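Local coordinates for DUF6836 domain-containing protein (Clostridium leptum, PDB 4PW1), which is of unknown function, folds as an antiparallel beta sheet surrounded by helices and forms a two-fold symmetric pair in the crystal, at the interface of chains A and B. Residues are numbered along the deposited sequence; one frame, centred on the assembly and turned at random. Chains: chain A/B, Uncharacterized protein.

Contact 1: the interface of chains A and B. Residues chain A 19, 21, 24; chain B 225-227, 234-235.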
loop_
_atom_site.group_PDB
_atom_site.type_symbol
_atom_site.label_atom_id
_atom_site.label_comp_id
_atom_site.label_asym_id
_atom_site.label_seq_id
_atom_site.Cartn_x
_atom_site.Cartn_y
_atom_site.Cartn_z
ATOM N N TYR A 19 5.822 0.334 -10.751
ATOM C CA TYR A 19 6.260 -0.592 -9.693
ATOM C C TYR A 19 6.271 0.093 -8.355
ATOM O O TYR A 19 6.774 1.204 -8.254
ATOM C CB TYR A 19 7.684 -1.055 -9.953
ATOM C CG TYR A 19 7.813 -1.953 -11.132
ATOM C CD1 TYR A 19 7.724 -1.453 -12.427
ATOM C CD2 TYR A 19 7.994 -3.335 -10.955
ATOM C CE1 TYR A 19 7.811 -2.292 -13.525
ATOM C CE2 TYR A 19 8.104 -4.178 -12.047
ATOM C CZ TYR A 19 8.011 -3.643 -13.326
ATOM O OH TYR A 19 8.137 -4.463 -14.394
ATOM N N ASN A 21 7.853 0.692 -4.647
ATOM C CA ASN A 21 9.254 0.532 -4.215
ATOM C C ASN A 21 9.333 -0.136 -2.854
ATOM O O ASN A 21 8.268 -0.519 -2.281
ATOM C CB ASN A 21 10.061 1.863 -4.350
ATOM C CG ASN A 21 9.563 2.990 -3.436
ATOM O OD1 ASN A 21 9.039 2.746 -2.341
ATOM N ND2 ASN A 21 9.774 4.231 -3.867
ATOM N N GLU A 24 7.168 0.854 0.418
ATOM C CA GLU A 24 5.734 0.902 0.243
ATOM C C GLU A 24 5.170 -0.495 0.519
ATOM O O GLU A 24 5.552 -1.469 -0.101
ATOM C CB GLU A 24 5.382 1.413 -1.168
ATOM C CG GLU A 24 5.649 2.912 -1.436
ATOM C CD GLU A 24 5.464 3.349 -2.910
ATOM O OE1 GLU A 24 5.967 2.621 -3.812
ATOM O OE2 GLU A 24 4.843 4.437 -3.195
HETATM N N MSE B 225 7.974 8.983 -6.097
HETATM C CA MSE B 225 8.704 7.822 -5.630
HETATM C C MSE B 225 10.040 7.763 -6.293
HETATM O O MSE B 225 10.192 7.972 -7.521
HETATM C CB MSE B 225 7.899 6.543 -5.935
HETATM C CG MSE B 225 6.589 6.561 -5.141
HETATM SE SE MSE B 225 5.258 5.420 -6.102
HETATM C CE MSE B 225 6.423 4.082 -6.845
ATOM N N TYR B 226 11.029 7.448 -5.491
ATOM C CA TYR B 226 12.391 7.361 -5.990
ATOM C C TYR B 226 13.056 6.193 -5.330
ATOM O O TYR B 226 12.826 5.953 -4.158
ATOM C CB TYR B 226 13.176 8.617 -5.605
ATOM C CG TYR B 226 12.576 9.854 -6.157
ATOM C CD1 TYR B 226 11.592 10.534 -5.461
ATOM C CD2 TYR B 226 12.987 10.353 -7.372
ATOM C CE1 TYR B 226 11.018 11.666 -5.983
ATOM C CE2 TYR B 226 12.411 11.482 -7.904
ATOM C CZ TYR B 226 11.408 12.129 -7.202
ATOM O OH TYR B 226 10.812 13.273 -7.693
ATOM N N SER B 227 13.913 5.487 -6.047
ATOM C CA SER B 227 14.625 4.361 -5.422
ATOM C C SER B 227 15.929 4.064 -6.125
ATOM O O SER B 227 16.132 4.484 -7.246
ATOM C CB SER B 227 13.726 3.119 -5.390
ATOM O OG SER B 227 13.296 2.801 -6.673
HETATM N N MSE B 234 12.482 6.139 -1.338
HETATM C CA MSE B 234 11.813 7.227 -0.683
HETATM C C MSE B 234 10.562 7.596 -1.392
HETATM O O MSE B 234 10.407 7.345 -2.589
HETATM C CB MSE B 234 12.827 8.358 -0.576
HETATM C CG MSE B 234 12.147 9.691 -0.443
HETATM SE SE MSE B 234 13.502 11.117 -0.188
HETATM C CE MSE B 234 13.894 11.040 -1.965
ATOM N N VAL B 235 9.634 8.173 -0.633
ATOM C CA VAL B 235 8.456 8.795 -1.170
ATOM C C VAL B 235 8.365 10.198 -0.634
ATOM O O VAL B 235 8.549 10.432 0.560
ATOM C CB VAL B 235 7.194 8.014 -0.761
ATOM C CG1 VAL B 235 5.968 8.705 -1.283
ATOM C CG2 VAL B 235 7.269 6.609 -1.263
HETATM O O HOH W 1 10.929 4.128 -6.681
#

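Contact 2: the interface of chains A and B. Residues chain A 225-227, 233-235; chain B 21, 24.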
loop_
_atom_site.group_PDB
_atom_site.type_symbol
_atom_site.label_atom_id
_atom_site.label_comp_id
_atom_site.label_asym_id
_atom_site.label_seq_id
_atom_site.Cartn_x
_atom_site.Cartn_y
_atom_site.Cartn_z
HETATM N N MSE A 225 -6.850 -3.478 -11.136
HETATM C CA MSE A 225 -7.697 -2.779 -10.186
HETATM C C MSE A 225 -8.941 -2.275 -10.868
HETATM O O MSE A 225 -8.912 -1.765 -12.005
HETATM C CB MSE A 225 -6.940 -1.607 -9.529
HETATM C CG MSE A 225 -5.769 -2.140 -8.733
HETATM SE SE MSE A 225 -4.479 -0.667 -8.391
HETATM C CE MSE A 225 -3.799 -0.460 -10.109
ATOM N N TYR A 226 -10.062 -2.465 -10.208
ATOM C CA TYR A 226 -11.354 -2.099 -10.788
ATOM C C TYR A 226 -12.162 -1.485 -9.702
ATOM O O TYR A 226 -12.109 -1.954 -8.578
ATOM C CB TYR A 226 -12.102 -3.337 -11.313
ATOM C CG TYR A 226 -11.398 -4.087 -12.406
ATOM C CD1 TYR A 226 -10.479 -5.072 -12.109
ATOM C CD2 TYR A 226 -11.708 -3.869 -13.732
ATOM C CE1 TYR A 226 -9.845 -5.762 -13.113
ATOM C CE2 TYR A 226 -11.061 -4.551 -14.740
ATOM C CZ TYR A 226 -10.142 -5.509 -14.426
ATOM O OH TYR A 226 -9.464 -6.185 -15.425
ATOM N N SER A 227 -12.954 -0.470 -10.016
ATOM C CA SER A 227 -13.802 0.122 -8.996
ATOM C C SER A 227 -14.996 0.842 -9.639
ATOM O O SER A 227 -15.025 1.082 -10.836
ATOM C CB SER A 227 -13.013 1.081 -8.114
ATOM O OG SER A 227 -12.444 2.080 -8.903
ATOM N N SER A 233 -14.720 -1.798 -4.683
ATOM C CA SER A 233 -13.523 -1.953 -5.460
ATOM C C SER A 233 -12.886 -3.340 -5.311
ATOM O O SER A 233 -13.153 -4.114 -4.384
ATOM C CB SER A 233 -12.544 -0.851 -5.116
ATOM O OG SER A 233 -12.017 -1.060 -3.834
HETATM N N MSE A 234 -12.097 -3.689 -6.306
HETATM C CA MSE A 234 -11.518 -4.983 -6.316
HETATM C C MSE A 234 -10.161 -4.936 -6.937
HETATM O O MSE A 234 -9.877 -4.080 -7.743
HETATM C CB MSE A 234 -12.512 -5.882 -7.057
HETATM C CG MSE A 234 -11.525 -6.858 -7.589
HETATM SE SE MSE A 234 -12.243 -7.700 -9.060
HETATM C CE MSE A 234 -13.084 -6.633 -10.414
ATOM N N VAL A 235 -9.342 -5.917 -6.571
ATOM C CA VAL A 235 -8.126 -6.184 -7.195
ATOM C C VAL A 235 -8.070 -7.641 -7.573
ATOM O O VAL A 235 -8.399 -8.512 -6.769
ATOM C CB VAL A 235 -6.961 -5.846 -6.211
ATOM C CG1 VAL A 235 -5.622 -6.149 -6.858
ATOM C CG2 VAL A 235 -7.043 -4.394 -5.807
ATOM N N ASN B 21 -7.453 2.567 -5.276
ATOM C CA ASN B 21 -8.921 2.499 -5.014
ATOM C C ASN B 21 -9.204 2.278 -3.531
ATOM O O ASN B 21 -8.211 2.258 -2.723
ATOM C CB ASN B 21 -9.639 1.494 -5.952
ATOM C CG ASN B 21 -9.214 0.022 -5.761
ATOM O OD1 ASN B 21 -8.843 -0.403 -4.671
ATOM N ND2 ASN B 21 -9.330 -0.775 -6.842
ATOM N N GLU B 24 -7.459 -0.530 -1.089
ATOM C CA GLU B 24 -6.039 -0.518 -1.045
ATOM C C GLU B 24 -5.609 0.438 0.089
ATOM O O GLU B 24 -5.932 1.616 0.086
ATOM C CB GLU B 24 -5.463 -0.113 -2.438
ATOM C CG GLU B 24 -5.617 -1.190 -3.555
ATOM C CD GLU B 24 -5.223 -0.728 -4.992
ATOM O OE1 GLU B 24 -5.602 0.400 -5.393
ATOM O OE2 GLU B 24 -4.554 -1.492 -5.758
HETATM O O HOH W 2 -9.663 0.816 -9.333
HETATM O O HOH W 3 -9.424 -2.944 -3.835
#

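Contact 1: the interface of chains A and B
A:Asn21 reaches from the loop before strand 24-28 across to strands 221-227 and 233-239 of chain B, and buries 59 Å² there, more than any other residue of the patch. Its carboxamide nitrogen ND2 approaches two backbone carbonyls, one from each strand. The bond to B:Met234 O is weak, being 3.4 Å long and bent to 139° at the hydrogen. Better geometry is found toward a water, which lies 3.0 Å from A:Asn21 ND2, at 163°, and also pairs with the hydroxyl of B:Ser227. A chi1 of 64°, with CG between the backbone N and the carbonyl carbon, turns the amide of A:Asn21 toward the two strands. Its CB, placed by the loop backbone, rests against B:Ser227 CB.

B:Met225, a selenomethionine, buries 25 Å² and lies across A:Glu24 at about a right angle. Its SE is 3.1 Å from A:Glu24 OE2, a carboxylate oxygen, and the bend at chi3 turns the terminal CE toward A:Glu24 OE1 and the backbone oxygen of A:Tyr19. That same OE1 accepts the backbone N-H of A:Asn21 at 2.8 Å, nearly along its C-O axis, which ties the carboxylate to the loop presenting the amide. B:Val235 CG2 borders the glutamate stem, 4.0 Å from A:Glu24 CG. If the crystal pair exists in solution, this patch would anchor the N-terminal loop of chain A on the sheet of chain B.

Contact 2: the interface of chains A and B
A:Ser233 faces the flat carboxamide of B:Asn21 in this loop-on-strand contact of the DUF6836 protein, whose fold is an antiparallel sheet surrounded by helices. The serine CB stands almost directly over one face of the amide, 3.5 Å from B:Asn21 CG. Its hydroxyl, placed between the backbone N and the carbonyl carbon (chi1 71°), lies above the amide oxygen rather than in its plane. The direct bond from A:Ser233 OG to B:Asn21 OD1 is accordingly weak at 3.3 Å. A water tilted from the amide plane toward the serine makes a second link: it is 2.7 Å from B:Asn21 OD1 and also pairs with A:Ser233 OG.

The nitrogen end of the amide is directed elsewhere. B:Asn21 ND2 gives a long, weak bond to the backbone oxygen of A:Met234, 140° at the hydrogen. It also meets a second water, near the amide plane, which connects it to A:Ser227 OG. The CB of A:Met225 approaches B:Asn21 ND2 obliquely from the side opposite the serine, beyond the nitrogen end of the amide, at 3.7 Å.

Beyond CB, the selenomethionine A:Met225 runs at roughly a right angle to B:Glu24, its SE directed at the carboxylate; the glutamate is poorly ordered, so the closeness of this approach is doubtful. As modelled, B:Glu24 OE1 receives the backbone N-H of B:Asn21 at 2.9 Å, using the anti lone pair, on the side turned from OE2. A:Val235 CG2 lies 3.8 Å from B:Glu24 OE2, beside the same carboxylate, though this too rests on the poorly ordered glutamate.

Contact 1 and contact 2 are twins with the chains exchanged, and their C-alpha centres lie about 21 Å apart. Each chain supplies the loop and start of strand 24-28 to one contact and strands 221-227 and 233-239 to the other, so the two chains embrace reciprocally. The twins differ in detail: the selenomethionine methyl is modelled in different rotations, which may reflect mobility or uncertain modelling. The asparagine torsions, by contrast, match in both. Such reciprocity would suit a dimer, although the structure alone does not show that one forms in solution.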